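Local coordinates for mandelate racemase/muconate lactonizing enzyme family protein (PDB 3T4W), which probably acts as a lyase of the enolase superfamily, in the mandelate racemase/muconate lactonizing enzyme family, at residues 30-35 with 71-76; 361-366 with 393-398; 212-217 with 245-250; 184-189 with 219-224; 262-267 with 294-299. One frame throughout, in Å; residues are numbered along the deposited sequence.

Contact 1. Residues 30-35 with 71-76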
# COMPACT_ATOMS: atom_id res chain seq x y z
N VAL A 30 -5.64 -50.02 -2.82
CA VAL A 30 -5.20 -49.05 -3.82
C VAL A 30 -5.23 -49.72 -5.18
O VAL A 30 -4.77 -50.85 -5.34
CB VAL A 30 -3.76 -48.55 -3.53
CG1 VAL A 30 -3.21 -47.81 -4.74
CG2 VAL A 30 -3.75 -47.66 -2.31
N ILE A 31 -5.78 -49.03 -6.17
CA ILE A 31 -5.83 -49.59 -7.51
C ILE A 31 -5.40 -48.56 -8.53
O ILE A 31 -6.03 -47.51 -8.67
CB ILE A 31 -7.24 -50.07 -7.87
CG1 ILE A 31 -7.71 -51.15 -6.90
CG2 ILE A 31 -7.27 -50.57 -9.31
CD1 ILE A 31 -9.20 -51.49 -7.06
N VAL A 32 -4.32 -48.86 -9.25
CA VAL A 32 -3.86 -48.01 -10.33
C VAL A 32 -4.33 -48.55 -11.68
O VAL A 32 -3.95 -49.64 -12.09
CB VAL A 32 -2.33 -47.89 -10.31
CG1 VAL A 32 -1.85 -47.09 -11.50
CG2 VAL A 32 -1.88 -47.25 -9.00
N THR A 33 -5.17 -47.78 -12.36
CA THR A 33 -5.71 -48.20 -13.63
C THR A 33 -5.25 -47.26 -14.73
O THR A 33 -5.03 -46.07 -14.48
CB THR A 33 -7.25 -48.26 -13.59
OG1 THR A 33 -7.73 -49.14 -14.61
CG2 THR A 33 -7.84 -46.87 -13.77
N ALA A 34 -5.07 -47.78 -15.93
CA ALA A 34 -4.57 -46.97 -17.03
C ALA A 34 -5.55 -46.93 -18.18
O ALA A 34 -5.92 -47.97 -18.73
CB ALA A 34 -3.22 -47.48 -17.49
N PRO A 35 -5.98 -45.72 -18.56
CA PRO A 35 -6.93 -45.52 -19.66
C PRO A 35 -6.39 -46.06 -20.98
O PRO A 35 -5.22 -45.83 -21.31
CB PRO A 35 -7.07 -44.00 -19.73
CG PRO A 35 -6.60 -43.49 -18.40
CD PRO A 35 -5.57 -44.46 -17.93
N ALA A 71 5.55 -45.46 -5.59
CA ALA A 71 5.88 -44.63 -4.44
C ALA A 71 4.59 -44.10 -3.81
O ALA A 71 4.42 -44.12 -2.59
CB ALA A 71 6.80 -43.49 -4.84
N MET A 72 3.68 -43.62 -4.66
CA MET A 72 2.40 -43.09 -4.19
C MET A 72 1.57 -44.12 -3.42
O MET A 72 0.84 -43.78 -2.49
CB MET A 72 1.59 -42.51 -5.35
CG MET A 72 2.05 -41.12 -5.79
SD MET A 72 2.23 -39.92 -4.44
CE MET A 72 0.66 -40.11 -3.58
N ARG A 73 1.70 -45.39 -3.81
CA ARG A 73 1.00 -46.46 -3.11
C ARG A 73 1.47 -46.53 -1.67
O ARG A 73 0.68 -46.70 -0.75
CB ARG A 73 1.21 -47.80 -3.81
CG ARG A 73 0.30 -48.91 -3.29
CD ARG A 73 0.58 -50.24 -3.99
NE ARG A 73 0.34 -50.18 -5.43
CZ ARG A 73 -0.75 -50.65 -6.02
NH1 ARG A 73 -1.71 -51.22 -5.29
NH2 ARG A 73 -0.89 -50.56 -7.34
N ALA A 74 2.78 -46.40 -1.48
CA ALA A 74 3.36 -46.44 -0.15
C ALA A 74 2.94 -45.21 0.64
O ALA A 74 2.70 -45.29 1.84
CB ALA A 74 4.87 -46.51 -0.24
N VAL A 75 2.88 -44.07 -0.04
CA VAL A 75 2.47 -42.83 0.60
C VAL A 75 1.02 -42.93 1.06
O VAL A 75 0.71 -42.60 2.21
CB VAL A 75 2.63 -41.62 -0.35
CG1 VAL A 75 1.99 -40.39 0.24
CG2 VAL A 75 4.10 -41.38 -0.67
N ILE A 76 0.15 -43.40 0.17
CA ILE A 76 -1.26 -43.57 0.52
C ILE A 76 -1.47 -44.56 1.66
O ILE A 76 -2.25 -44.31 2.57
CB ILE A 76 -2.10 -44.02 -0.68
CG1 ILE A 76 -2.14 -42.93 -1.75
CG2 ILE A 76 -3.51 -44.40 -0.21
CD1 ILE A 76 -2.66 -43.40 -3.11
O HOH W 1 -2.93 -51.47 -8.84
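Arg73 reaches from helix 69-83 to Val30 and Val32 on strand 25-33, so the helix is held against an outer strand of the small antiparallel sheet. Both belong to the N-terminal alpha+beta capping domain that enolase superfamily members carry beside their barrel. Locally the strand and helix run nearly antiparallel, their axes at 154° and 9.8 Å apart at the closest.

The polar part is all Arg73. Its chain leaves with CG anti to the backbone N (chi1 -169°) and bends at chi3, which brings the guanidinium to the strand's backbone. There Arg73 NH1 gives a weak hydrogen bond to Val30 O, 3.1 Å long and well off straight at 126°. On the neighbouring nitrogen, Arg73 NH2 donates to a water 2.7 Å away that sits at the edge of the guanidinium plane; the same water accepts from Val32 N. The third nitrogen, NE, turns back to Gln70 OE1 on its own helix, which helps fix the rotation of the group.

The apolar part lies round the same side chain. Val30 CG1 stands over one guanidinium face, 3.8 Å above the plane and displaced toward the rim, while Val32 CG2 approaches NH2 obliquely. Further along the helix Ile76 also packs on Ile46 and Val48 of strand 45-52, carrying the helix across to the next strand of the sheet. Its branch toward strand 25-33 is the CG2 methyl, which meets Val30 CG2 at 3.9 Å.

Contact 2. Residues 361-366 with 393-398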
# COMPACT_ATOMS: atom_id res chain seq x y z
N THR A 361 -14.84 -40.21 -22.54
CA THR A 361 -14.25 -41.33 -23.25
C THR A 361 -15.02 -42.56 -22.83
O THR A 361 -15.56 -42.60 -21.73
CB THR A 361 -12.77 -41.55 -22.87
OG1 THR A 361 -12.70 -41.87 -21.48
CG2 THR A 361 -11.94 -40.30 -23.15
N PRO A 362 -15.10 -43.56 -23.72
CA PRO A 362 -15.72 -44.85 -23.39
C PRO A 362 -15.22 -45.41 -22.05
O PRO A 362 -16.01 -45.97 -21.30
CB PRO A 362 -15.27 -45.75 -24.54
CG PRO A 362 -15.15 -44.82 -25.69
CD PRO A 362 -14.69 -43.49 -25.13
N PHE A 363 -13.94 -45.23 -21.75
CA PHE A 363 -13.40 -45.78 -20.51
C PHE A 363 -13.94 -45.09 -19.25
O PHE A 363 -14.27 -45.75 -18.26
CB PHE A 363 -11.87 -45.79 -20.51
CG PHE A 363 -11.29 -46.69 -19.45
CD1 PHE A 363 -11.49 -48.06 -19.50
CD2 PHE A 363 -10.56 -46.16 -18.40
CE1 PHE A 363 -10.96 -48.89 -18.53
CE2 PHE A 363 -10.03 -46.99 -17.42
CZ PHE A 363 -10.23 -48.35 -17.49
N HIS A 364 -14.00 -43.76 -19.28
CA HIS A 364 -14.61 -42.99 -18.20
C HIS A 364 -16.02 -43.51 -17.92
O HIS A 364 -16.36 -43.86 -16.78
CB HIS A 364 -14.71 -41.51 -18.58
CG HIS A 364 -13.49 -40.72 -18.23
ND1 HIS A 364 -12.46 -40.52 -19.12
CD2 HIS A 364 -13.14 -40.07 -17.09
CE1 HIS A 364 -11.52 -39.79 -18.55
NE2 HIS A 364 -11.91 -39.50 -17.32
N ASP A 365 -16.82 -43.57 -18.97
CA ASP A 365 -18.20 -43.98 -18.86
C ASP A 365 -18.33 -45.37 -18.24
O ASP A 365 -19.09 -45.56 -17.29
CB ASP A 365 -18.88 -43.92 -20.23
CG ASP A 365 -20.33 -44.33 -20.18
OD1 ASP A 365 -21.10 -43.71 -19.41
OD2 ASP A 365 -20.70 -45.28 -20.91
N GLN A 366 -17.58 -46.34 -18.76
CA GLN A 366 -17.76 -47.72 -18.33
C GLN A 366 -17.14 -48.02 -16.96
O GLN A 366 -17.56 -48.93 -16.27
CB GLN A 366 -17.27 -48.71 -19.39
CG GLN A 366 -15.84 -48.51 -19.83
CD GLN A 366 -15.62 -48.93 -21.28
OE1 GLN A 366 -16.55 -49.37 -21.96
NE2 GLN A 366 -14.39 -48.78 -21.76
N GLU A 393 -14.84 -52.40 -10.51
CA GLU A 393 -13.52 -52.78 -10.03
C GLU A 393 -12.81 -53.77 -10.94
O GLU A 393 -11.63 -53.61 -11.23
CB GLU A 393 -13.60 -53.35 -8.62
CG GLU A 393 -12.26 -53.82 -8.10
CD GLU A 393 -12.32 -54.17 -6.64
OE1 GLU A 393 -13.38 -53.91 -6.01
OE2 GLU A 393 -11.32 -54.69 -6.11
N ALA A 394 -13.52 -54.79 -11.39
CA ALA A 394 -12.92 -55.80 -12.25
C ALA A 394 -12.35 -55.16 -13.52
O ALA A 394 -11.29 -55.56 -14.01
CB ALA A 394 -13.93 -56.90 -12.58
N LEU A 395 -13.04 -54.15 -14.04
CA LEU A 395 -12.58 -53.46 -15.24
C LEU A 395 -11.30 -52.64 -15.02
O LEU A 395 -10.40 -52.63 -15.86
CB LEU A 395 -13.69 -52.56 -15.81
CG LEU A 395 -13.31 -51.64 -16.97
CD1 LEU A 395 -12.80 -52.45 -18.15
CD2 LEU A 395 -14.51 -50.79 -17.38
N ALA A 396 -11.22 -51.97 -13.87
CA ALA A 396 -10.03 -51.19 -13.50
C ALA A 396 -8.79 -52.08 -13.33
O ALA A 396 -7.69 -51.72 -13.77
CB ALA A 396 -10.29 -50.40 -12.23
N ARG A 397 -8.98 -53.22 -12.69
CA ARG A 397 -7.88 -54.16 -12.46
C ARG A 397 -7.41 -54.84 -13.75
O ARG A 397 -6.25 -55.23 -13.86
CB ARG A 397 -8.28 -55.21 -11.42
CG ARG A 397 -8.41 -54.64 -10.02
CD ARG A 397 -8.91 -55.69 -9.05
NE ARG A 397 -9.07 -55.14 -7.70
CZ ARG A 397 -8.08 -55.01 -6.82
NH1 ARG A 397 -8.33 -54.50 -5.63
NH2 ARG A 397 -6.85 -55.40 -7.14
N ALA A 398 -8.31 -54.95 -14.71
CA ALA A 398 -7.97 -55.46 -16.04
C ALA A 398 -7.12 -54.47 -16.84
O ALA A 398 -6.48 -54.84 -17.83
CB ALA A 398 -9.23 -55.81 -16.82
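Leu395 carries the contact: it points from helix 393-398 into helix 362-367 and meets both Phe363 and Gln366. Its CG lies anti to the backbone N (chi1 173°), which carries the branch point toward helix 362-367, where the two methyls find separate partners. Leu395 CG stands 3.9 Å from Phe363 CE1, with CD1 about as near, and the approach to the ring is oblique. The two side chains run past each other in opposite directions. The Phe363 ring also meets His399 edge-to-face.

The other methyl, Leu395 CD2, packs on the aliphatic part of Gln366, 3.6 Å from its CG, the two side chains crossing at about a right angle. Here a short helix that follows the last parallel barrel strand, 356-358, meets a helix near the chain's C-terminal end, which in turn lies on strand 25-33 of the capping domain through Ile31. With Leu395 cut back to an alanine, the Phe363 ring and Gln366 CG would probably lose their shared apolar partner and a gap open between the helices.

The Phe363 helix is begun by Thr361, whose OG1 accepts a nearly straight N-cap bond from His364 N at 3.2 Å.

Contact 3. Residues 212-217 with 245-250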
# COMPACT_ATOMS: atom_id res chain seq x y z
N ALA A 212 -4.42 -17.34 -33.96
CA ALA A 212 -5.07 -17.99 -35.10
C ALA A 212 -6.08 -19.04 -34.63
O ALA A 212 -7.14 -19.20 -35.23
CB ALA A 212 -4.03 -18.62 -36.01
N PHE A 213 -5.74 -19.75 -33.56
CA PHE A 213 -6.70 -20.65 -32.93
C PHE A 213 -7.93 -19.87 -32.48
O PHE A 213 -9.07 -20.22 -32.82
CB PHE A 213 -6.06 -21.38 -31.74
CG PHE A 213 -5.50 -22.74 -32.08
CD1 PHE A 213 -4.39 -22.86 -32.89
CD2 PHE A 213 -6.08 -23.89 -31.57
CE1 PHE A 213 -3.88 -24.10 -33.20
CE2 PHE A 213 -5.57 -25.13 -31.87
CZ PHE A 213 -4.47 -25.24 -32.69
N CYS A 214 -7.70 -18.81 -31.72
CA CYS A 214 -8.79 -17.99 -31.22
C CYS A 214 -9.65 -17.45 -32.36
O CYS A 214 -10.88 -17.54 -32.32
CB CYS A 214 -8.26 -16.86 -30.35
SG CYS A 214 -7.47 -17.43 -28.83
N LYS A 215 -8.99 -16.90 -33.38
CA LYS A 215 -9.72 -16.39 -34.53
C LYS A 215 -10.64 -17.47 -35.11
O LYS A 215 -11.84 -17.25 -35.27
CB LYS A 215 -8.76 -15.85 -35.59
CG LYS A 215 -9.45 -15.00 -36.65
CD LYS A 215 -8.45 -14.31 -37.58
CE LYS A 215 -9.18 -13.37 -38.53
NZ LYS A 215 -8.27 -12.43 -39.25
N ALA A 216 -10.07 -18.63 -35.39
CA ALA A 216 -10.82 -19.73 -36.01
C ALA A 216 -11.94 -20.27 -35.11
O ALA A 216 -13.07 -20.43 -35.54
CB ALA A 216 -9.87 -20.85 -36.44
N ILE A 217 -11.63 -20.55 -33.85
CA ILE A 217 -12.63 -21.10 -32.95
C ILE A 217 -13.76 -20.10 -32.66
O ILE A 217 -14.94 -20.47 -32.63
CB ILE A 217 -11.97 -21.59 -31.65
CG1 ILE A 217 -10.95 -22.69 -31.98
CG2 ILE A 217 -13.01 -22.07 -30.66
CD1 ILE A 217 -9.97 -22.97 -30.86
N ASN A 245 -2.51 -10.25 -24.03
CA ASN A 245 -2.96 -9.08 -24.77
C ASN A 245 -3.21 -9.38 -26.24
O ASN A 245 -3.97 -8.67 -26.91
CB ASN A 245 -1.96 -7.94 -24.62
CG ASN A 245 -2.05 -7.26 -23.29
OD1 ASN A 245 -3.15 -7.06 -22.75
ND2 ASN A 245 -0.90 -6.88 -22.74
N ALA A 246 -2.57 -10.43 -26.74
CA ALA A 246 -2.70 -10.79 -28.15
C ALA A 246 -3.99 -11.55 -28.43
O ALA A 246 -4.56 -11.43 -29.51
CB ALA A 246 -1.49 -11.58 -28.62
N ILE A 247 -4.47 -12.32 -27.45
CA ILE A 247 -5.71 -13.08 -27.61
C ILE A 247 -6.94 -12.38 -27.01
O ILE A 247 -8.07 -12.87 -27.13
CB ILE A 247 -5.59 -14.49 -27.02
CG1 ILE A 247 -5.40 -14.41 -25.51
CG2 ILE A 247 -4.46 -15.27 -27.70
CD1 ILE A 247 -5.09 -15.73 -24.87
N ALA A 248 -6.73 -11.23 -26.37
CA ALA A 248 -7.83 -10.51 -25.73
C ALA A 248 -8.95 -10.12 -26.70
O ALA A 248 -10.12 -10.12 -26.34
CB ALA A 248 -7.31 -9.29 -24.99
N PRO A 249 -8.60 -9.77 -27.95
CA PRO A 249 -9.64 -9.38 -28.89
C PRO A 249 -10.70 -10.47 -29.11
O PRO A 249 -11.87 -10.17 -29.31
CB PRO A 249 -8.86 -9.13 -30.19
CG PRO A 249 -7.49 -8.75 -29.75
CD PRO A 249 -7.24 -9.57 -28.50
N TYR A 250 -10.28 -11.73 -29.05
CA TYR A 250 -11.21 -12.83 -29.33
C TYR A 250 -12.05 -13.15 -28.11
O TYR A 250 -12.84 -14.10 -28.11
CB TYR A 250 -10.45 -14.03 -29.92
CG TYR A 250 -9.68 -13.58 -31.13
CD1 TYR A 250 -10.29 -13.51 -32.38
CD2 TYR A 250 -8.37 -13.13 -31.01
CE1 TYR A 250 -9.60 -13.05 -33.48
CE2 TYR A 250 -7.67 -12.67 -32.12
CZ TYR A 250 -8.29 -12.63 -33.35
OH TYR A 250 -7.60 -12.17 -34.44
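Tyr250 sets its ring beside its own backbone N (chi1 -55°), and Lys215 starts with CG anti to its N (chi1 -166°); the first lays the ring along the backbone of Cys214 and Lys215, the second runs the lysine chain outward past it. The contact joins two successive outer helices of the beta/alpha barrel, 204-221 and the end of 237-247 with the turn after it.

One face of the Tyr250 ring has Lys215 N above it, 3.7 Å from the plane and shifted toward the rim. The ring carbon CE1 is 3.5 Å from Lys215 CA, and Lys215 CB comes almost as near. Beyond CB the lysine is extended, crossing the phenol end at a slant, with its CD 3.9 Å from Tyr250 OH. Near the ring's root, Cys214 CB packs on Tyr250 CB at 3.6 Å, on the same side of the ring plane as Lys215 N. Swapping Tyr250 for an alanine would probably strip the cover from the Cys214-Lys215 backbone and leave the lysine's methylenes free to turn. A side-chain bond ties the turn as well: Tyr250 O accepts from Arg218 NE, farther along helix 204-221.

Toward the interior Cys214 also lies on Phe188 of a barrel strand. There its sulfur stays beside its own backbone N (chi1 -66°) and faces Ile247, with SG 3.9 Å from Ile247 CG2.

Contact 4. Residues 184-189 with 219-224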
# COMPACT_ATOMS: atom_id res chain seq x y z
N THR A 184 -21.39 -25.57 -23.97
CA THR A 184 -21.48 -24.13 -24.09
C THR A 184 -20.14 -23.45 -23.82
O THR A 184 -20.08 -22.22 -23.69
CB THR A 184 -22.53 -23.57 -23.13
OG1 THR A 184 -22.20 -23.96 -21.79
CG2 THR A 184 -23.90 -24.13 -23.48
N ALA A 185 -19.08 -24.26 -23.71
CA ALA A 185 -17.72 -23.78 -23.49
C ALA A 185 -16.67 -24.82 -23.90
O ALA A 185 -16.89 -26.02 -23.75
CB ALA A 185 -17.51 -23.37 -22.04
N ILE A 186 -15.53 -24.36 -24.40
CA ILE A 186 -14.51 -25.27 -24.90
C ILE A 186 -13.13 -24.72 -24.57
O ILE A 186 -12.91 -23.51 -24.64
CB ILE A 186 -14.64 -25.46 -26.41
CG1 ILE A 186 -14.70 -24.11 -27.12
CG2 ILE A 186 -15.89 -26.27 -26.74
CD1 ILE A 186 -15.14 -24.20 -28.55
N LYS A 187 -12.20 -25.61 -24.23
CA LYS A 187 -10.84 -25.23 -23.89
C LYS A 187 -9.81 -25.77 -24.89
O LYS A 187 -10.01 -26.83 -25.49
CB LYS A 187 -10.48 -25.70 -22.47
CG LYS A 187 -9.10 -25.26 -22.02
CD LYS A 187 -9.01 -25.14 -20.52
CE LYS A 187 -8.78 -26.49 -19.87
NZ LYS A 187 -9.03 -26.40 -18.40
N PHE A 188 -8.72 -25.04 -25.06
CA PHE A 188 -7.64 -25.44 -25.96
C PHE A 188 -6.34 -24.82 -25.46
O PHE A 188 -6.37 -23.85 -24.71
CB PHE A 188 -7.93 -25.01 -27.40
CG PHE A 188 -8.34 -23.56 -27.54
CD1 PHE A 188 -9.62 -23.15 -27.20
CD2 PHE A 188 -7.45 -22.62 -28.02
CE1 PHE A 188 -10.00 -21.82 -27.32
CE2 PHE A 188 -7.83 -21.28 -28.14
CZ PHE A 188 -9.11 -20.89 -27.79
N ASP A 189 -5.21 -25.40 -25.85
CA ASP A 189 -3.92 -24.76 -25.58
C ASP A 189 -2.99 -24.83 -26.77
O ASP A 189 -2.40 -25.87 -27.04
CB ASP A 189 -3.21 -25.35 -24.36
CG ASP A 189 -2.02 -24.50 -23.93
OD1 ASP A 189 -1.87 -23.39 -24.48
OD2 ASP A 189 -1.25 -24.93 -23.04
N ALA A 219 -14.69 -17.69 -34.63
CA ALA A 219 -15.44 -17.53 -35.88
C ALA A 219 -16.48 -18.63 -35.99
O ALA A 219 -17.66 -18.37 -36.25
CB ALA A 219 -14.50 -17.57 -37.07
N ALA A 220 -16.03 -19.86 -35.78
CA ALA A 220 -16.89 -21.03 -35.91
C ALA A 220 -18.08 -21.06 -34.92
O ALA A 220 -19.19 -21.40 -35.31
CB ALA A 220 -16.05 -22.30 -35.79
N VAL A 221 -17.85 -20.71 -33.66
CA VAL A 221 -18.91 -20.84 -32.66
C VAL A 221 -19.71 -19.55 -32.44
O VAL A 221 -20.83 -19.58 -31.94
CB VAL A 221 -18.37 -21.34 -31.31
CG1 VAL A 221 -17.53 -22.60 -31.50
CG2 VAL A 221 -17.56 -20.24 -30.61
N GLY A 222 -19.13 -18.41 -32.81
CA GLY A 222 -19.77 -17.13 -32.54
C GLY A 222 -20.15 -17.00 -31.07
O GLY A 222 -19.27 -17.00 -30.21
N ASP A 223 -21.45 -16.91 -30.80
CA ASP A 223 -21.97 -16.71 -29.44
C ASP A 223 -22.35 -18.00 -28.71
O ASP A 223 -22.64 -17.97 -27.52
CB ASP A 223 -23.23 -15.84 -29.48
CG ASP A 223 -22.92 -14.40 -29.80
OD1 ASP A 223 -21.77 -13.97 -29.55
OD2 ASP A 223 -23.82 -13.70 -30.31
N LYS A 224 -22.38 -19.11 -29.43
CA LYS A 224 -22.88 -20.36 -28.86
C LYS A 224 -21.99 -20.92 -27.76
O LYS A 224 -22.44 -21.70 -26.94
CB LYS A 224 -23.11 -21.42 -29.93
CG LYS A 224 -24.31 -21.19 -30.82
CD LYS A 224 -23.92 -20.53 -32.12
CE LYS A 224 -25.06 -20.59 -33.13
NZ LYS A 224 -25.63 -21.98 -33.24
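Ile186 and Val221 make the packed half of this contact, Thr184 and Lys224 the loose half. All four lie in the beta-alpha-beta crossover of strand 185-188, helix 204-221 and strand 226-229, one unit of the enolase superfamily barrel, and the contact sets the end of the helix over the start of the strand.

On the buried side Ile186 holds CG1 between its backbone N and carbonyl carbon (chi1 51°), which lifts CD1 toward the helix. That methyl meets Val221 CG1 at 4.1 Å, the two side chains sliding past each other in opposite directions. Ala175 of helix 168-180 touches both, so the pair sits in an apolar layer between the strand and two helices.

Toward solvent the covering is as wide but looser. The Lys224 side chain leads away from the strand and only its backbone comes near: Lys224 O is 3.9 Å from Thr184 CA. The hydroxyl of Thr184 is taken by Arg148 NE, while Asp223 OD1 bonds to Ser208 of a neighbouring subunit. Past the helix end the chain reverses at Gly222, with positive phi, in a type II' turn closed by Lys224 N donating to Val221 O at 3.0 Å.

Contact 5. Residues 262-267 with 294-299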
# COMPACT_ATOMS: atom_id res chain seq x y z
N ASP A 262 4.11 -21.17 -8.76
CA ASP A 262 4.96 -20.87 -7.66
C ASP A 262 5.34 -19.42 -7.42
O ASP A 262 6.30 -19.17 -6.76
CB ASP A 262 6.21 -21.72 -7.72
CG ASP A 262 7.16 -21.28 -8.78
OD1 ASP A 262 6.79 -20.57 -9.71
OD2 ASP A 262 8.29 -21.71 -8.68
N ALA A 263 4.53 -18.50 -7.90
CA ALA A 263 4.66 -17.08 -7.68
C ALA A 263 3.29 -16.36 -7.71
O ALA A 263 2.96 -15.80 -8.69
CB ALA A 263 5.53 -16.54 -8.70
N VAL A 264 2.52 -16.39 -6.63
CA VAL A 264 1.22 -15.72 -6.59
C VAL A 264 1.29 -14.27 -7.07
O VAL A 264 0.55 -13.87 -7.97
CB VAL A 264 0.63 -15.72 -5.16
CG1 VAL A 264 -0.66 -14.92 -5.11
CG2 VAL A 264 0.40 -17.15 -4.68
N GLU A 265 2.17 -13.49 -6.47
CA GLU A 265 2.24 -12.06 -6.75
C GLU A 265 2.49 -11.79 -8.23
O GLU A 265 1.96 -10.83 -8.80
CB GLU A 265 3.29 -11.39 -5.87
CG GLU A 265 3.56 -12.14 -4.55
CD GLU A 265 4.35 -11.33 -3.53
OE1 GLU A 265 5.16 -11.94 -2.78
OE2 GLU A 265 4.17 -10.08 -3.47
N GLN A 266 3.27 -12.66 -8.87
CA GLN A 266 3.50 -12.53 -10.30
C GLN A 266 2.23 -12.82 -11.08
O GLN A 266 1.94 -12.14 -12.07
CB GLN A 266 4.64 -13.43 -10.78
CG GLN A 266 6.02 -12.99 -10.31
CD GLN A 266 6.40 -11.60 -10.80
OE1 GLN A 266 6.80 -10.74 -10.02
NE2 GLN A 266 6.27 -11.37 -12.10
N MET A 267 1.45 -13.81 -10.66
CA MET A 267 0.23 -14.11 -11.39
C MET A 267 -0.72 -12.92 -11.29
O MET A 267 -1.36 -12.55 -12.26
CB MET A 267 -0.43 -15.40 -10.92
CG MET A 267 -1.59 -15.87 -11.82
SD MET A 267 -2.24 -17.50 -11.36
CE MET A 267 -0.97 -18.57 -12.03
N LEU A 294 -6.59 -15.48 -3.76
CA LEU A 294 -7.71 -14.54 -3.73
C LEU A 294 -7.28 -13.19 -3.17
O LEU A 294 -7.64 -12.14 -3.71
CB LEU A 294 -8.85 -15.08 -2.87
CG LEU A 294 -9.48 -16.38 -3.34
CD1 LEU A 294 -10.30 -16.98 -2.20
CD2 LEU A 294 -10.32 -16.16 -4.60
N ARG A 295 -6.51 -13.22 -2.09
CA ARG A 295 -6.15 -12.01 -1.38
C ARG A 295 -5.40 -11.03 -2.27
O ARG A 295 -5.60 -9.82 -2.19
CB ARG A 295 -5.33 -12.34 -0.13
CG ARG A 295 -5.43 -11.30 0.96
CD ARG A 295 -4.61 -11.66 2.19
NE ARG A 295 -5.03 -12.92 2.81
CZ ARG A 295 -4.23 -13.96 2.98
NH1 ARG A 295 -4.69 -15.07 3.56
NH2 ARG A 295 -2.95 -13.91 2.59
N SER A 296 -4.55 -11.55 -3.15
CA SER A 296 -3.63 -10.74 -3.94
C SER A 296 -4.17 -10.40 -5.32
O SER A 296 -3.55 -9.63 -6.06
CB SER A 296 -2.31 -11.47 -4.11
OG SER A 296 -2.42 -12.43 -5.15
N GLY A 297 -5.31 -10.98 -5.68
CA GLY A 297 -5.91 -10.73 -6.98
C GLY A 297 -5.27 -11.54 -8.09
O GLY A 297 -5.38 -11.19 -9.27
N ALA A 298 -4.61 -12.63 -7.72
CA ALA A 298 -3.89 -13.44 -8.68
C ALA A 298 -4.82 -14.18 -9.63
O ALA A 298 -4.42 -14.57 -10.73
CB ALA A 298 -2.96 -14.41 -7.96
N ALA A 299 -6.06 -14.38 -9.22
CA ALA A 299 -6.98 -15.15 -10.05
C ALA A 299 -8.42 -14.91 -9.63
O ALA A 299 -8.73 -14.82 -8.45
CB ALA A 299 -6.64 -16.63 -9.99
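Met267 and Ala298 bring their backbones together, CA to CA 5.0 Å, where the first turn of helix 264-273 meets the chain leaving helix 287-295. Ala263 stands at the N-cap of the first helix. The second helix is closed by a Schellman motif: Gly297 takes a positive phi of 80°, and its N donates to Leu294 O at 3.3 Å. That reversal carries the chain inward past helix 264-273 to Ala298 and on toward strand 301-302. The contact therefore links two neighbouring helices of the outer ring of the beta/alpha barrel at a point where one starts and the other has just finished.

Ala298 is the side chain in the middle, its CB directed at the first helix. It lies 3.7 Å from Val264 CG1 and about as far from Val264 O, so the methyl covers both a side chain and a carbonyl of the helix's first turn. With CG anti to its N (chi1 -171°), Met267 sends its chain past Ala298 into the barrel wall, where it touches Val278 and Thr280; on the way Met267 CB is 4.0 Å from Ala298 CB. Ser296 CB flanks Val264 CG1, also at 4.0 Å, and the serine hydroxyl is bonded to Pro292 O of helix 287-295.

Charge stays at the periphery, where Glu265 pairs with Arg295 of a second subunit, a salt bridge between chains. Within the contact itself the two segments hold by van der Waals packing of an alanine methyl among aliphatic chains and backbone, so their fit rests on shape rather than on directed bonds.

In the fold
All five contacts are partly buried, but they differ in chemistry. Contact 1, in the capping domain, depends on an arginine and a water; across the two segments of each of the others the contact is packing. Contacts 1 and 2 touch, with Thr33 OG1 2.7 Å from Ala396 O in a probable hydrogen bond, tying the capping sheet to the C-terminal helix. Contacts 3 and 4 share helix 204-221, one facing the next helix and the other the strand beneath, and meet where Ile217 packs on Ile186 and Phe188. Contact 5 lies farther round the barrel, its centre about 24 Å from that of contact 3; like contact 1 it touches the second subunit.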